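Local coordinates for protein monovalent Na+/H+ antiporter subunit A (Dietzia sp. DQ12-45-1b, PDB 7D3U) that probably takes part in exchanging sodium ions for protons across the cell membrane as the large antiporter-like subunit of the Mrp complex, at residues Val365-Ala370 with Pro462-Leu467; Lys384-Lys389 with Glu493-Leu498. All coordinates share one frame; numbering follows the deposited sequence.

Interaction 1 (Val365-Ala370 with Pro462-Leu467); sequences VGLAAA and PAVLGL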
loop_
_atom_site.group_PDB
_atom_site.type_symbol
_atom_site.label_atom_id
_atom_site.label_comp_id
_atom_site.label_asym_id
_atom_site.label_seq_id
_atom_site.Cartn_x
_atom_site.Cartn_y
_atom_site.Cartn_z
ATOM N N VAL B 365 -55.059 30.116 -0.451
ATOM C CA VAL B 365 -54.256 30.163 -1.666
ATOM C C VAL B 365 -54.484 31.477 -2.401
ATOM O O VAL B 365 -53.569 32.002 -3.043
ATOM C CB VAL B 365 -54.568 28.944 -2.553
ATOM C CG1 VAL B 365 -53.812 29.024 -3.865
ATOM C CG2 VAL B 365 -54.220 27.665 -1.817
ATOM N N GLY B 366 -55.684 32.048 -2.300
ATOM C CA GLY B 366 -55.931 33.348 -2.898
ATOM C C GLY B 366 -55.194 34.484 -2.222
ATOM O O GLY B 366 -54.930 35.504 -2.863
ATOM N N LEU B 367 -54.874 34.338 -0.938
ATOM C CA LEU B 367 -54.060 35.314 -0.228
ATOM C C LEU B 367 -52.569 35.052 -0.375
ATOM O O LEU B 367 -51.769 35.973 -0.178
ATOM C CB LEU B 367 -54.416 35.322 1.261
ATOM C CG LEU B 367 -55.533 36.264 1.697
ATOM C CD1 LEU B 367 -55.833 36.079 3.173
ATOM C CD2 LEU B 367 -55.150 37.699 1.402
ATOM N N ALA B 368 -52.184 33.823 -0.706
ATOM C CA ALA B 368 -50.778 33.499 -0.910
ATOM C C ALA B 368 -50.313 33.808 -2.329
ATOM O O ALA B 368 -49.329 34.529 -2.522
ATOM C CB ALA B 368 -50.533 32.027 -0.588
ATOM N N ALA B 369 -51.003 33.262 -3.333
ATOM C CA ALA B 369 -50.606 33.494 -4.715
ATOM C C ALA B 369 -50.766 34.955 -5.112
ATOM O O ALA B 369 -50.040 35.438 -5.986
ATOM C CB ALA B 369 -51.416 32.598 -5.651
ATOM N N ALA B 370 -51.705 35.672 -4.490
ATOM C CA ALA B 370 -51.848 37.094 -4.783
ATOM C C ALA B 370 -50.593 37.863 -4.398
ATOM O O ALA B 370 -50.123 38.720 -5.155
ATOM C CB ALA B 370 -53.065 37.666 -4.061
ATOM N N PRO B 462 -48.905 31.978 7.677
ATOM C CA PRO B 462 -48.103 32.835 6.790
ATOM C C PRO B 462 -48.938 33.587 5.769
ATOM O O PRO B 462 -48.627 34.742 5.455
ATOM C CB PRO B 462 -47.141 31.842 6.124
ATOM C CG PRO B 462 -47.075 30.701 7.067
ATOM C CD PRO B 462 -48.468 30.574 7.585
ATOM N N ALA B 463 -49.997 32.969 5.243
ATOM C CA ALA B 463 -50.817 33.645 4.243
ATOM C C ALA B 463 -51.531 34.855 4.833
ATOM O O ALA B 463 -51.694 35.875 4.155
ATOM C CB ALA B 463 -51.824 32.668 3.640
ATOM N N VAL B 464 -51.963 34.763 6.090
ATOM C CA VAL B 464 -52.618 35.899 6.728
ATOM C C VAL B 464 -51.586 36.903 7.230
ATOM O O VAL B 464 -51.846 38.115 7.246
ATOM C CB VAL B 464 -53.542 35.407 7.855
ATOM C CG1 VAL B 464 -53.967 36.551 8.760
ATOM C CG2 VAL B 464 -54.761 34.722 7.267
ATOM N N LEU B 465 -50.408 36.427 7.640
ATOM C CA LEU B 465 -49.327 37.336 8.001
ATOM C C LEU B 465 -48.923 38.197 6.816
ATOM O O LEU B 465 -48.604 39.378 6.979
ATOM C CB LEU B 465 -48.128 36.546 8.521
ATOM C CG LEU B 465 -48.027 36.388 10.036
ATOM C CD1 LEU B 465 -46.743 35.673 10.403
ATOM C CD2 LEU B 465 -48.096 37.744 10.711
ATOM N N GLY B 466 -48.931 37.621 5.614
ATOM C CA GLY B 466 -48.671 38.414 4.424
ATOM C C GLY B 466 -49.635 39.577 4.282
ATOM O O GLY B 466 -49.223 40.707 4.017
ATOM N N LEU B 467 -50.927 39.320 4.487
ATOM C CA LEU B 467 -51.924 40.380 4.374
ATOM C C LEU B 467 -51.743 41.431 5.463
ATOM O O LEU B 467 -51.714 42.636 5.180
ATOM C CB LEU B 467 -53.328 39.781 4.435
ATOM C CG LEU B 467 -54.496 40.754 4.294
ATOM C CD1 LEU B 467 -54.682 41.153 2.845
ATOM C CD2 LEU B 467 -55.766 40.139 4.851
#

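Interaction 2 (Lys384-Lys389 with Glu493-Leu498); sequences KEWMFK and EADFGL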
loop_
_atom_site.group_PDB
_atom_site.type_symbol
_atom_site.label_atom_id
_atom_site.label_comp_id
_atom_site.label_asym_id
_atom_site.label_seq_id
_atom_site.Cartn_x
_atom_site.Cartn_y
_atom_site.Cartn_z
ATOM N N LYS B 384 -42.434 43.964 -4.153
ATOM C CA LYS B 384 -42.101 43.949 -5.573
ATOM C C LYS B 384 -41.880 45.360 -6.102
ATOM O O LYS B 384 -40.974 45.591 -6.911
ATOM C CB LYS B 384 -43.197 43.242 -6.366
ATOM C CG LYS B 384 -43.047 41.732 -6.413
ATOM C CD LYS B 384 -42.571 41.269 -7.776
ATOM C CE LYS B 384 -42.721 39.765 -7.926
ATOM N NZ LYS B 384 -41.921 39.023 -6.917
ATOM N N GLU B 385 -42.688 46.323 -5.655
ATOM C CA GLU B 385 -42.467 47.694 -6.095
ATOM C C GLU B 385 -41.201 48.273 -5.480
ATOM O O GLU B 385 -40.541 49.106 -6.105
ATOM C CB GLU B 385 -43.685 48.566 -5.778
ATOM C CG GLU B 385 -43.865 48.926 -4.319
ATOM C CD GLU B 385 -44.864 50.052 -4.123
ATOM O OE1 GLU B 385 -45.102 50.445 -2.962
ATOM O OE2 GLU B 385 -45.411 50.544 -5.131
ATOM N N TRP B 386 -40.823 47.819 -4.283
ATOM C CA TRP B 386 -39.528 48.203 -3.733
ATOM C C TRP B 386 -38.389 47.627 -4.562
ATOM O O TRP B 386 -37.394 48.311 -4.822
ATOM C CB TRP B 386 -39.420 47.744 -2.281
ATOM C CG TRP B 386 -39.537 48.858 -1.306
ATOM C CD1 TRP B 386 -40.672 49.302 -0.702
ATOM C CD2 TRP B 386 -38.474 49.682 -0.822
ATOM N NE1 TRP B 386 -40.384 50.353 0.132
ATOM C CE2 TRP B 386 -39.039 50.605 0.077
ATOM C CE3 TRP B 386 -37.100 49.729 -1.060
ATOM C CZ2 TRP B 386 -38.278 51.564 0.737
ATOM C CZ3 TRP B 386 -36.346 50.680 -0.405
ATOM C CH2 TRP B 386 -36.935 51.584 0.484
ATOM N N MET B 387 -38.521 46.371 -4.988
ATOM C CA MET B 387 -37.512 45.771 -5.853
ATOM C C MET B 387 -37.395 46.529 -7.168
ATOM O O MET B 387 -36.289 46.739 -7.678
ATOM C CB MET B 387 -37.853 44.307 -6.113
ATOM C CG MET B 387 -36.860 43.589 -6.991
ATOM S SD MET B 387 -37.027 41.808 -6.822
ATOM C CE MET B 387 -37.201 41.678 -5.048
ATOM N N PHE B 388 -38.527 46.944 -7.734
ATOM C CA PHE B 388 -38.494 47.708 -8.977
ATOM C C PHE B 388 -37.861 49.077 -8.768
ATOM O O PHE B 388 -37.066 49.532 -9.598
ATOM C CB PHE B 388 -39.904 47.848 -9.543
ATOM C CG PHE B 388 -40.495 46.555 -10.014
ATOM C CD1 PHE B 388 -39.696 45.584 -10.589
ATOM C CD2 PHE B 388 -41.850 46.309 -9.884
ATOM C CE1 PHE B 388 -40.236 44.394 -11.024
ATOM C CE2 PHE B 388 -42.395 45.120 -10.318
ATOM C CZ PHE B 388 -41.586 44.161 -10.888
ATOM N N LYS B 389 -38.205 49.753 -7.669
ATOM C CA LYS B 389 -37.574 51.026 -7.342
ATOM C C LYS B 389 -36.070 50.870 -7.162
ATOM O O LYS B 389 -35.303 51.775 -7.513
ATOM C CB LYS B 389 -38.216 51.604 -6.079
ATOM C CG LYS B 389 -37.315 52.465 -5.216
ATOM C CD LYS B 389 -38.067 52.954 -3.990
ATOM C CE LYS B 389 -37.128 53.549 -2.957
ATOM N NZ LYS B 389 -36.289 54.632 -3.533
ATOM N N GLU B 493 -33.489 55.114 4.575
ATOM C CA GLU B 493 -34.763 55.340 5.246
ATOM C C GLU B 493 -35.864 54.582 4.518
ATOM O O GLU B 493 -36.266 54.965 3.415
ATOM C CB GLU B 493 -35.075 56.837 5.307
ATOM C CG GLU B 493 -36.352 57.195 6.053
ATOM C CD GLU B 493 -36.595 58.688 6.130
ATOM O OE1 GLU B 493 -35.787 59.452 5.568
ATOM O OE2 GLU B 493 -37.598 59.096 6.753
ATOM N N ALA B 494 -36.358 53.510 5.127
ATOM C CA ALA B 494 -37.299 52.608 4.483
ATOM C C ALA B 494 -38.724 52.872 4.949
ATOM O O ALA B 494 -38.963 53.241 6.101
ATOM C CB ALA B 494 -36.929 51.152 4.767
ATOM N N ASP B 495 -39.674 52.666 4.038
ATOM C CA ASP B 495 -41.089 52.771 4.372
ATOM C C ASP B 495 -41.878 51.861 3.443
ATOM O O ASP B 495 -41.707 51.917 2.222
ATOM C CB ASP B 495 -41.585 54.217 4.266
ATOM C CG ASP B 495 -41.353 54.815 2.896
ATOM O OD1 ASP B 495 -40.312 54.506 2.281
ATOM O OD2 ASP B 495 -42.210 55.596 2.436
ATOM N N PHE B 496 -42.729 51.022 4.026
ATOM C CA PHE B 496 -43.571 50.081 3.292
ATOM C C PHE B 496 -45.018 50.468 3.575
ATOM O O PHE B 496 -45.611 50.007 4.554
ATOM C CB PHE B 496 -43.284 48.642 3.713
ATOM C CG PHE B 496 -41.823 48.329 3.855
ATOM C CD1 PHE B 496 -40.930 48.642 2.847
ATOM C CD2 PHE B 496 -41.342 47.722 5.000
ATOM C CE1 PHE B 496 -39.588 48.354 2.979
ATOM C CE2 PHE B 496 -40.001 47.432 5.137
ATOM C CZ PHE B 496 -39.124 47.749 4.125
ATOM N N GLY B 497 -45.591 51.309 2.720
ATOM C CA GLY B 497 -46.896 51.862 3.023
ATOM C C GLY B 497 -47.903 51.882 1.891
ATOM O O GLY B 497 -49.024 52.364 2.080
ATOM N N LEU B 498 -47.526 51.371 0.718
ATOM C CA LEU B 498 -48.413 51.341 -0.447
ATOM C C LEU B 498 -48.873 52.740 -0.843
ATOM O O LEU B 498 -49.996 52.920 -1.317
ATOM C CB LEU B 498 -49.629 50.441 -0.208
ATOM C CG LEU B 498 -49.481 48.920 -0.242
ATOM C CD1 LEU B 498 -48.753 48.409 0.981
ATOM C CD2 LEU B 498 -50.854 48.289 -0.335
#

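Interaction 1 (Val365-Ala370 with Pro462-Leu467)
Leu367 carries this meeting of helix 362-373 with helix 457-471. Its CB lies 4.4 Å from the CB of Ala463, close beside that residue's backbone O as well, and from there the side chain reaches out to two further partners. At its tip, CD2 of Leu367 meets CD1 of Leu467 at 3.8 Å, the closest approach between the two segments, with the two leucines crossing obliquely. The other branch, CD1 of Leu367, goes to CG2 of Val464 at 4.4 Å. One leucine thus touches three residues spaced one and three positions apart on helix 457-471, spreading over successive turns of its surface.

Beside it, small residues set the spacing. The CB atoms of Ala368 and Ala463 stand 4.5 Å apart, and here the backbones come nearest, CA of Ala368 to CA of Ala463 being 5.2 Å. The local axes approach to 8.6 Å and cross at 58°, so the helices diverge quickly and the shared surface is small. Leu467 holds its CG anti to the backbone N (chi1 -179°), and both its CB and its CD1 lie close to CD2 of Leu367.

Further out, Ser331 of helix 312-341 touches both Ala368 and Ala463 and so backs the alanine pair, while Leu378 packs on both Leu367 and Leu467. A detergent molecule, dodecyl-beta-D-maltoside, touches Leu465 of helix 457-471. No hydrogen bond or ion pair joins the two segments: the contacts from side chain to side chain are all aliphatic, so the crossing rests on the fit of methyl and methylene groups, as suits two predicted transmembrane helices.

Interaction 2 (Lys384-Lys389 with Glu493-Leu498)
Trp386 leaves helix 379-391 with its CB directed toward the chain at 493-498, and its indole makes most of the contact. On the pyrrole side of the ring, CD1 lies 3.6 Å from CD1 of Phe496. Next comes NE1, which donates a hydrogen bond to the backbone O of Asp495 at 2.9 Å. The N-H points fairly straight at the oxygen (157°), which lies almost in the indole plane, although the donor sits above the plane of the carbonyl. CE2 of the indole is 3.7 Å from CE1 of Phe496. Farther along the six-membered ring, CZ2 comes 4.0 Å from CA of Ala494, and CH2 reaches the same CA.

Phe496 turns its edge to one face of the indole, a T-shaped stack with the planes at 76° and the centroid of the five-membered ring 4.9 Å from that of the phenyl. On the opposite face lies CE of Lys389, from the next turn of the same helix, and NZ of Lys389 hydrogen-bonds to Tyr492 OH. The indole is therefore held at its edge by a polar bond and touched on both faces, near the rim, which should limit its rotation.

The contact pins an irregular connection, running from helix 477-484 to helix 504-520, against helix 379-391. Val316 of helix 312-341 touches both Ala494 and Phe496, while Phe496 and Leu498 also pack on Val382, one turn before Trp386.

Overall arrangement
The two contacts show how consecutive helices of an antiporter-like subunit can each be tied to a distant part of the chain. Helices 362-373 and 379-391 follow each other, and each supplies the first segment of one interaction; the partners come later in the same order, 462-467 and then 493-498, so the pairings cross along the sequence. Their centres lie 19 Å apart, and nearest atoms about 8 Å apart without touching. Helix 312-341 packs against both. Together they fasten helix 457-471 and the loop before helix 504-520 to helices within the family's antiporter range, and both lie on the same side of the chain's centre.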